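Local coordinates for protein metallopeptidase containing co-catalytic metalloactive site (Shewanella denitrificans OS217, PDB 3B2Y) that probably acts as a zinc-dependent metallocarboxypeptidase or related hydrolase of the M14 family, with nickel held at its metal site in this crystal, at residues Lys42-Gly47 with Ala155-Ala160; Pro95-Phe98 with Asn102-Leu105; Ser229-Leu234 with Ala242-Thr247. All coordinates share one frame; numbering follows the deposited sequence.

Contact 1 opens near the N terminus on strand 42-49, one arm of a two-stranded hairpin, and closes more than a hundred residues later on helix 155-161. Contact 2 is nested inside that long loop: 95-98, in the connection that follows helix 81-92, folds back on strand 102-106 at one border of the six-stranded sheet. Once contact 1 has closed, contact 3 forms in series with it, as helix 230-236 turns back over strand 242-248 in the same sheet. Helix 155-161 links the first contact to the third, since Leu158 CD1 packs 4.0 Å from Phe230 CE1, whereas contact 2 touches neither of the others.

Contact 1 of 3, residues Lys42-Gly47 with Ala155-Ala160; sequences KKNTLG and AQLLCA
A beta hairpin packs on a helix here, with Asn44 and Leu46 of strand 42-47 reaching toward Leu157 and Leu158 of helix 155-160. The closest approach pairs an amide with a methyl: Asn44 ND2 lies 3.4 Å from Leu157 CD2, and the two side chains advance from opposite directions. Asn44 is extended for this, its CG anti to the backbone N (chi1 -174°), which carries the amide across toward the helix. Leu46 does the apolar work through both its methyls, CD2 standing 4.3 Å from Leu157 CD2 and CD1 4.4 Å from Leu158 CD2. Between strand 42-49 and its antiparallel partner 52-58 there is a classic beta bulge, where Leu46 and Gly47 both face Ile54 and the backbone of Leu46 turns to nearly helical angles. The axes of strand and helix stay 11.7 Å apart at closest, with 132° between their chain directions, leaving the gap to be bridged by side chains alone. Leu56 of the second hairpin strand also touches Leu157, while Leu151 of helix 146-152 packs against both Leu46 and Leu158. Elsewhere on the helix, Cys159 lies against Leu234 of helix 230-236.

Contact 2 of 3, residues Pro95-Phe98 with Asn102-Leu105; sequences PALF and NLSL
Apolar packing of a connecting turn against a strand brings Leu97 and Phe98 onto Leu103, at the border of the mixed sheet of this M14-family alpha/beta fold. The turn lies on a beta-alpha-beta crossover: strand 68-73 leads into helix 81-92, the chain comes round through 95-98, and strand 102-106 then runs parallel to 68-73 as its neighbour in the sheet. Within the turn the backbone is wound helically, Phe98 N bonds to Pro95 O at 3.0 Å, and Leu97 and Phe98 both reach Leu103.

Leu103 receives them at different places along its length. Near the backbone, its CB sits at the edge of the Phe98 ring, close to the ring plane and 4.0 Å from CE1; this is a contact with the rim of the aromatic and not with its face. Farther out, the branches of Leu97 and Leu103 slant across each other and meet methyl to methyl. With CG anti to the backbone N (chi1 -177°), the Leu103 branch runs on along the strand, and its CD2 turns off toward 95-98.

Other parts of the fold close in around the trio. Ile268 of helix 253-271 touches both Leu97 and Leu103, Leu41 touches Phe98, and Leu69 and Ile71 of the adjoining strand pack on Leu103. The side chain of buried Asn102 leaves the backbone away from the turn, and its ND2 is hydrogen-bonded to Arg63 O. The methyl pair itself is Leu97 CD2 with Leu103 CD2, 3.9 Å apart.

Contact 3 of 3, residues Ser229-Leu234 with Ala242-Thr247; sequences SFEAFL and AACSET
Van der Waals packing joins Glu231 of helix 230-236 to Ala242 and Cys244 of strand 242-248, a strand inside the mixed sheet of the M14-family alpha/beta fold, running parallel to 165-172 on one side and antiparallel to 179-183 on the other. All three residues are buried. The carboxylate of Glu231 is set against the thiol side chain, with OE2 lying 3.8 Å from Cys244 SG and 3.9 Å from Cys244 CB. Glu231 gets there by a folded route: its CG lies between the backbone N and the carbonyl carbon (chi1 58°), and the chain bends again at chi2 (-87°), which carries the carboxylate alongside the strand to the Cys244 side chain. Nearer the backbone, the methyl of Ala242 points toward the helix, its CB 4.4 Å from the carbonyl oxygen, Glu231 O.

The metal site gives this patch its setting. The side chain of Cys244 is about 6 Å from the bound nickel ion, which is held by His76, Glu79 and His170, and it touches His170. Two residues further along the same strand is Glu246, the predicted proton donor or acceptor, which also packs on His170.

Packing within the helix adds an aromatic element, since Leu234 CD1 sits 3.7 Å above one face of the Phe230 ring, displaced toward the rim. Phe230 also meets the ring of Phe75.

Hydrogen bonding fixes the start of the helix. Ser229 is its N-cap, and its hydroxyl is further bonded to Asp227 OD1. An acid such as Glu231 in the first turn would probably be favoured by the helix dipole. The capping bond runs from Ala232 N to Ser229 OG, 3.1 Å long and fairly straight at 162°.

Contact 1 of 3, residues Lys42-Gly47 with Ala155-Ala160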
loop_
_atom_site.group_PDB
_atom_site.type_symbol
_atom_site.label_atom_id
_atom_site.label_comp_id
_atom_site.label_asym_id
_atom_site.label_seq_id
_atom_site.Cartn_x
_atom_site.Cartn_y
_atom_site.Cartn_z
ATOM N N LYS A 42 -17.786 -3.106 -3.193
ATOM C CA LYS A 42 -18.339 -2.245 -4.223
ATOM C C LYS A 42 -17.184 -1.475 -4.840
ATOM O O LYS A 42 -16.384 -0.886 -4.109
ATOM C CB LYS A 42 -19.359 -1.273 -3.650
ATOM N N LYS A 43 -17.100 -1.511 -6.165
ATOM C CA LYS A 43 -16.060 -0.814 -6.919
ATOM C C LYS A 43 -16.478 0.619 -7.175
ATOM O O LYS A 43 -17.619 0.844 -7.668
ATOM C CB LYS A 43 -15.860 -1.488 -8.271
ATOM C CG LYS A 43 -14.987 -0.713 -9.247
ATOM C CD LYS A 43 -14.371 -1.607 -10.303
ATOM C CE LYS A 43 -15.344 -2.134 -11.287
ATOM N NZ LYS A 43 -14.654 -3.148 -12.169
ATOM N N ASN A 44 -15.577 1.548 -6.868
ATOM C CA ASN A 44 -15.636 2.940 -7.235
ATOM C C ASN A 44 -14.426 3.305 -8.099
ATOM O O ASN A 44 -13.258 3.245 -7.620
ATOM C CB ASN A 44 -15.617 3.815 -6.001
ATOM C CG ASN A 44 -15.831 5.274 -6.338
ATOM O OD1 ASN A 44 -15.853 5.671 -7.528
ATOM N ND2 ASN A 44 -16.038 6.074 -5.317
ATOM N N THR A 45 -14.670 3.563 -9.374
ATOM C CA THR A 45 -13.540 3.878 -10.265
ATOM C C THR A 45 -13.178 5.384 -10.085
ATOM O O THR A 45 -13.980 6.244 -10.462
ATOM C CB THR A 45 -13.872 3.534 -11.700
ATOM O OG1 THR A 45 -14.180 2.115 -11.829
ATOM C CG2 THR A 45 -12.726 3.889 -12.602
ATOM N N LEU A 46 -12.001 5.658 -9.572
ATOM C CA LEU A 46 -11.489 7.040 -9.304
ATOM C C LEU A 46 -10.881 7.661 -10.552
ATOM O O LEU A 46 -10.779 8.866 -10.647
ATOM C CB LEU A 46 -10.425 7.081 -8.194
ATOM C CG LEU A 46 -10.781 6.460 -6.829
ATOM C CD1 LEU A 46 -9.837 6.781 -5.721
ATOM C CD2 LEU A 46 -12.240 6.878 -6.489
ATOM N N GLY A 47 -10.606 6.841 -11.555
ATOM C CA GLY A 47 -10.053 7.314 -12.798
ATOM C C GLY A 47 -9.492 6.148 -13.568
ATOM O O GLY A 47 -9.409 5.024 -13.071
ATOM N N ALA A 155 -10.529 13.431 -2.798
ATOM C CA ALA A 155 -9.824 13.557 -1.497
ATOM C C ALA A 155 -10.761 13.289 -0.300
ATOM O O ALA A 155 -10.410 12.642 0.685
ATOM C CB ALA A 155 -9.268 14.918 -1.380
ATOM N N GLN A 156 -11.924 13.877 -0.326
ATOM C CA GLN A 156 -12.821 13.762 0.820
ATOM C C GLN A 156 -13.185 12.311 1.071
ATOM O O GLN A 156 -13.292 11.895 2.191
ATOM C CB GLN A 156 -14.073 14.557 0.556
ATOM C CG GLN A 156 -14.838 14.932 1.815
ATOM C CD GLN A 156 -15.224 16.403 1.800
ATOM O OE1 GLN A 156 -16.074 16.834 1.003
ATOM N NE2 GLN A 156 -14.573 17.191 2.660
ATOM N N LEU A 157 -13.414 11.576 -0.005
ATOM C CA LEU A 157 -13.765 10.153 0.059
ATOM C C LEU A 157 -12.567 9.396 0.672
ATOM O O LEU A 157 -12.739 8.558 1.562
ATOM C CB LEU A 157 -14.111 9.660 -1.318
ATOM C CG LEU A 157 -14.409 8.181 -1.455
ATOM C CD1 LEU A 157 -15.713 7.878 -0.756
ATOM C CD2 LEU A 157 -14.385 7.796 -2.894
ATOM N N LEU A 158 -11.342 9.734 0.270
ATOM C CA LEU A 158 -10.171 9.024 0.755
ATOM C C LEU A 158 -9.862 9.344 2.234
ATOM O O LEU A 158 -9.395 8.482 2.971
ATOM C CB LEU A 158 -8.954 9.338 -0.105
ATOM C CG LEU A 158 -9.152 8.682 -1.479
ATOM C CD1 LEU A 158 -8.086 9.245 -2.444
ATOM C CD2 LEU A 158 -9.144 7.142 -1.427
ATOM N N CYS A 159 -10.067 10.590 2.623
ATOM C CA CYS A 159 -9.924 11.014 4.017
ATOM C C CYS A 159 -10.950 10.282 4.904
ATOM O O CYS A 159 -10.584 9.732 5.945
ATOM C CB CYS A 159 -10.001 12.527 4.113
ATOM S SG CYS A 159 -8.490 13.262 3.361
ATOM N N ALA A 160 -12.203 10.245 4.484
ATOM C CA ALA A 160 -13.248 9.419 5.182
ATOM C C ALA A 160 -12.804 7.950 5.359
ATOM O O ALA A 160 -12.956 7.345 6.463
ATOM C CB ALA A 160 -14.613 9.476 4.429
#

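Contact 2 of 3, residues Pro95-Phe98 with Asn102-Leu105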
loop_
_atom_site.group_PDB
_atom_site.type_symbol
_atom_site.label_atom_id
_atom_site.label_comp_id
_atom_site.label_asym_id
_atom_site.label_seq_id
_atom_site.Cartn_x
_atom_site.Cartn_y
_atom_site.Cartn_z
ATOM N N PRO A 95 -16.333 -12.386 4.195
ATOM C CA PRO A 95 -17.151 -11.204 4.413
ATOM C C PRO A 95 -17.390 -10.772 5.862
ATOM O O PRO A 95 -17.624 -9.586 6.085
ATOM C CB PRO A 95 -18.470 -11.580 3.753
ATOM C CG PRO A 95 -18.102 -12.548 2.708
ATOM C CD PRO A 95 -17.025 -13.364 3.337
ATOM N N ALA A 96 -17.351 -11.689 6.834
ATOM C CA ALA A 96 -17.488 -11.318 8.254
ATOM C C ALA A 96 -16.533 -10.209 8.738
ATOM O O ALA A 96 -16.860 -9.527 9.714
ATOM C CB ALA A 96 -17.323 -12.542 9.171
ATOM N N LEU A 97 -15.361 -10.101 8.123
ATOM C CA LEU A 97 -14.398 -9.037 8.484
ATOM C C LEU A 97 -15.139 -7.696 8.406
ATOM O O LEU A 97 -15.092 -6.891 9.318
ATOM C CB LEU A 97 -13.182 -9.058 7.591
ATOM C CG LEU A 97 -12.319 -7.789 7.757
ATOM C CD1 LEU A 97 -11.857 -7.619 9.239
ATOM C CD2 LEU A 97 -11.190 -7.742 6.764
ATOM N N PHE A 98 -15.943 -7.523 7.368
ATOM C CA PHE A 98 -16.579 -6.222 7.154
ATOM C C PHE A 98 -17.648 -5.856 8.155
ATOM O O PHE A 98 -18.059 -4.698 8.218
ATOM C CB PHE A 98 -17.037 -6.112 5.707
ATOM C CG PHE A 98 -15.966 -6.481 4.746
ATOM C CD1 PHE A 98 -14.760 -5.825 4.766
ATOM C CD2 PHE A 98 -16.111 -7.526 3.878
ATOM C CE1 PHE A 98 -13.732 -6.185 3.903
ATOM C CE2 PHE A 98 -15.087 -7.871 3.021
ATOM C CZ PHE A 98 -13.892 -7.211 3.056
ATOM N N ASN A 102 -14.956 -0.809 8.452
ATOM C CA ASN A 102 -15.182 -0.292 7.090
ATOM C C ASN A 102 -13.837 -0.331 6.409
ATOM O O ASN A 102 -13.027 0.549 6.605
ATOM C CB ASN A 102 -15.737 1.119 7.145
ATOM C CG ASN A 102 -17.041 1.199 7.876
ATOM O OD1 ASN A 102 -17.965 0.421 7.596
ATOM N ND2 ASN A 102 -17.158 2.184 8.783
ATOM N N LEU A 103 -13.538 -1.404 5.707
ATOM C CA LEU A 103 -12.199 -1.533 5.086
ATOM C C LEU A 103 -12.309 -1.056 3.649
ATOM O O LEU A 103 -13.218 -1.463 2.915
ATOM C CB LEU A 103 -11.652 -2.958 5.162
ATOM C CG LEU A 103 -10.225 -3.241 4.613
ATOM C CD1 LEU A 103 -9.190 -2.305 5.270
ATOM C CD2 LEU A 103 -9.801 -4.654 4.885
ATOM N N SER A 104 -11.450 -0.105 3.311
ATOM C CA SER A 104 -11.326 0.382 1.929
ATOM C C SER A 104 -10.005 -0.063 1.349
ATOM O O SER A 104 -9.032 -0.162 2.062
ATOM C CB SER A 104 -11.505 1.876 1.957
ATOM O OG SER A 104 -12.853 2.221 2.387
ATOM N N LEU A 105 -9.996 -0.387 0.053
ATOM C CA LEU A 105 -8.808 -0.943 -0.632
ATOM C C LEU A 105 -8.540 -0.193 -1.948
ATOM O O LEU A 105 -9.452 0.108 -2.681
ATOM C CB LEU A 105 -9.046 -2.412 -0.928
ATOM C CG LEU A 105 -9.383 -3.288 0.267
ATOM C CD1 LEU A 105 -9.936 -4.616 -0.213
ATOM C CD2 LEU A 105 -8.147 -3.444 1.130
#

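Contact 3 of 3, residues Ser229-Leu234 with Ala242-Thr247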
loop_
_atom_site.group_PDB
_atom_site.type_symbol
_atom_site.label_atom_id
_atom_site.label_comp_id
_atom_site.label_asym_id
_atom_site.label_seq_id
_atom_site.Cartn_x
_atom_site.Cartn_y
_atom_site.Cartn_z
ATOM N N SER A 229 4.010 12.709 0.386
ATOM C CA SER A 229 3.475 11.420 0.033
ATOM C C SER A 229 1.978 11.388 0.338
ATOM O O SER A 229 1.433 12.229 1.092
ATOM C CB SER A 229 4.162 10.341 0.862
ATOM O OG SER A 229 3.825 10.503 2.235
ATOM N N PHE A 230 1.320 10.401 -0.233
ATOM C CA PHE A 230 -0.107 10.194 -0.048
ATOM C C PHE A 230 -0.422 9.967 1.442
ATOM O O PHE A 230 -1.293 10.582 2.000
ATOM C CB PHE A 230 -0.475 8.933 -0.822
ATOM C CG PHE A 230 -1.922 8.521 -0.736
ATOM C CD1 PHE A 230 -2.889 9.304 -1.264
ATOM C CD2 PHE A 230 -2.271 7.262 -0.235
ATOM C CE1 PHE A 230 -4.264 8.902 -1.230
ATOM C CE2 PHE A 230 -3.607 6.814 -0.232
ATOM C CZ PHE A 230 -4.613 7.650 -0.745
ATOM N N GLU A 231 0.368 9.115 2.071
ATOM C CA GLU A 231 0.181 8.775 3.492
ATOM C C GLU A 231 0.386 9.997 4.400
ATOM O O GLU A 231 -0.353 10.178 5.357
ATOM C CB GLU A 231 1.034 7.537 3.863
ATOM C CG GLU A 231 2.548 7.663 3.614
ATOM C CD GLU A 231 3.030 7.280 2.199
ATOM O OE1 GLU A 231 2.254 7.290 1.217
ATOM O OE2 GLU A 231 4.239 6.991 2.083
ATOM N N ALA A 232 1.385 10.821 4.169
ATOM C CA ALA A 232 1.565 12.012 5.030
ATOM C C ALA A 232 0.408 12.981 4.851
ATOM O O ALA A 232 -0.038 13.625 5.816
ATOM C CB ALA A 232 2.909 12.717 4.770
ATOM N N PHE A 233 -0.018 13.142 3.612
ATOM C CA PHE A 233 -1.238 13.899 3.250
ATOM C C PHE A 233 -2.468 13.435 4.063
ATOM O O PHE A 233 -3.184 14.236 4.663
ATOM C CB PHE A 233 -1.559 13.761 1.739
ATOM C CG PHE A 233 -2.866 14.355 1.365
ATOM C CD1 PHE A 233 -3.001 15.742 1.303
ATOM C CD2 PHE A 233 -4.013 13.554 1.117
ATOM C CE1 PHE A 233 -4.251 16.322 0.996
ATOM C CE2 PHE A 233 -5.264 14.132 0.816
ATOM C CZ PHE A 233 -5.369 15.523 0.715
ATOM N N LEU A 234 -2.711 12.140 4.089
ATOM C CA LEU A 234 -3.863 11.649 4.824
ATOM C C LEU A 234 -3.709 11.900 6.367
ATOM O O LEU A 234 -4.673 12.155 7.022
ATOM C CB LEU A 234 -4.186 10.223 4.503
ATOM C CG LEU A 234 -4.433 9.815 3.078
ATOM C CD1 LEU A 234 -4.494 8.324 3.011
ATOM C CD2 LEU A 234 -5.724 10.446 2.686
ATOM N N ALA A 242 -0.903 6.009 10.641
ATOM C CA ALA A 242 -0.502 5.641 9.306
ATOM C C ALA A 242 0.787 4.889 9.302
ATOM O O ALA A 242 1.680 5.131 10.108
ATOM C CB ALA A 242 -0.433 6.891 8.323
ATOM N N ALA A 243 0.926 4.030 8.311
ATOM C CA ALA A 243 2.218 3.371 8.108
ATOM C C ALA A 243 2.473 3.118 6.634
ATOM O O ALA A 243 1.578 3.006 5.850
ATOM C CB ALA A 243 2.301 2.045 8.898
ATOM N N CYS A 244 3.744 3.047 6.286
ATOM C CA CYS A 244 4.138 2.618 4.953
ATOM C C CYS A 244 5.143 1.502 5.143
ATOM O O CYS A 244 6.240 1.749 5.682
ATOM C CB CYS A 244 4.745 3.806 4.236
ATOM S SG CYS A 244 5.469 3.428 2.638
ATOM N N SER A 245 4.761 0.272 4.809
ATOM C CA SER A 245 5.722 -0.822 4.923
ATOM C C SER A 245 6.630 -0.817 3.706
ATOM O O SER A 245 6.231 -0.429 2.582
ATOM C CB SER A 245 5.021 -2.154 5.080
ATOM O OG SER A 245 4.023 -2.320 4.111
ATOM N N GLU A 246 7.852 -1.276 3.915
ATOM C CA GLU A 246 8.829 -1.398 2.852
ATOM C C GLU A 246 9.434 -2.804 2.902
ATOM O O GLU A 246 10.348 -3.055 3.737
ATOM C CB GLU A 246 9.946 -0.382 3.061
ATOM C CG GLU A 246 9.524 1.082 2.893
ATOM C CD GLU A 246 9.430 1.520 1.440
ATOM O OE1 GLU A 246 9.709 0.701 0.533
ATOM O OE2 GLU A 246 9.064 2.698 1.211
ATOM N N THR A 247 8.939 -3.704 2.046
ATOM C CA THR A 247 9.587 -5.020 1.867
ATOM C C THR A 247 10.818 -4.912 0.917
ATOM O O THR A 247 10.867 -4.045 0.018
ATOM C CB THR A 247 8.557 -6.098 1.445
ATOM O OG1 THR A 247 7.787 -5.635 0.330
ATOM C CG2 THR A 247 7.575 -6.432 2.622
#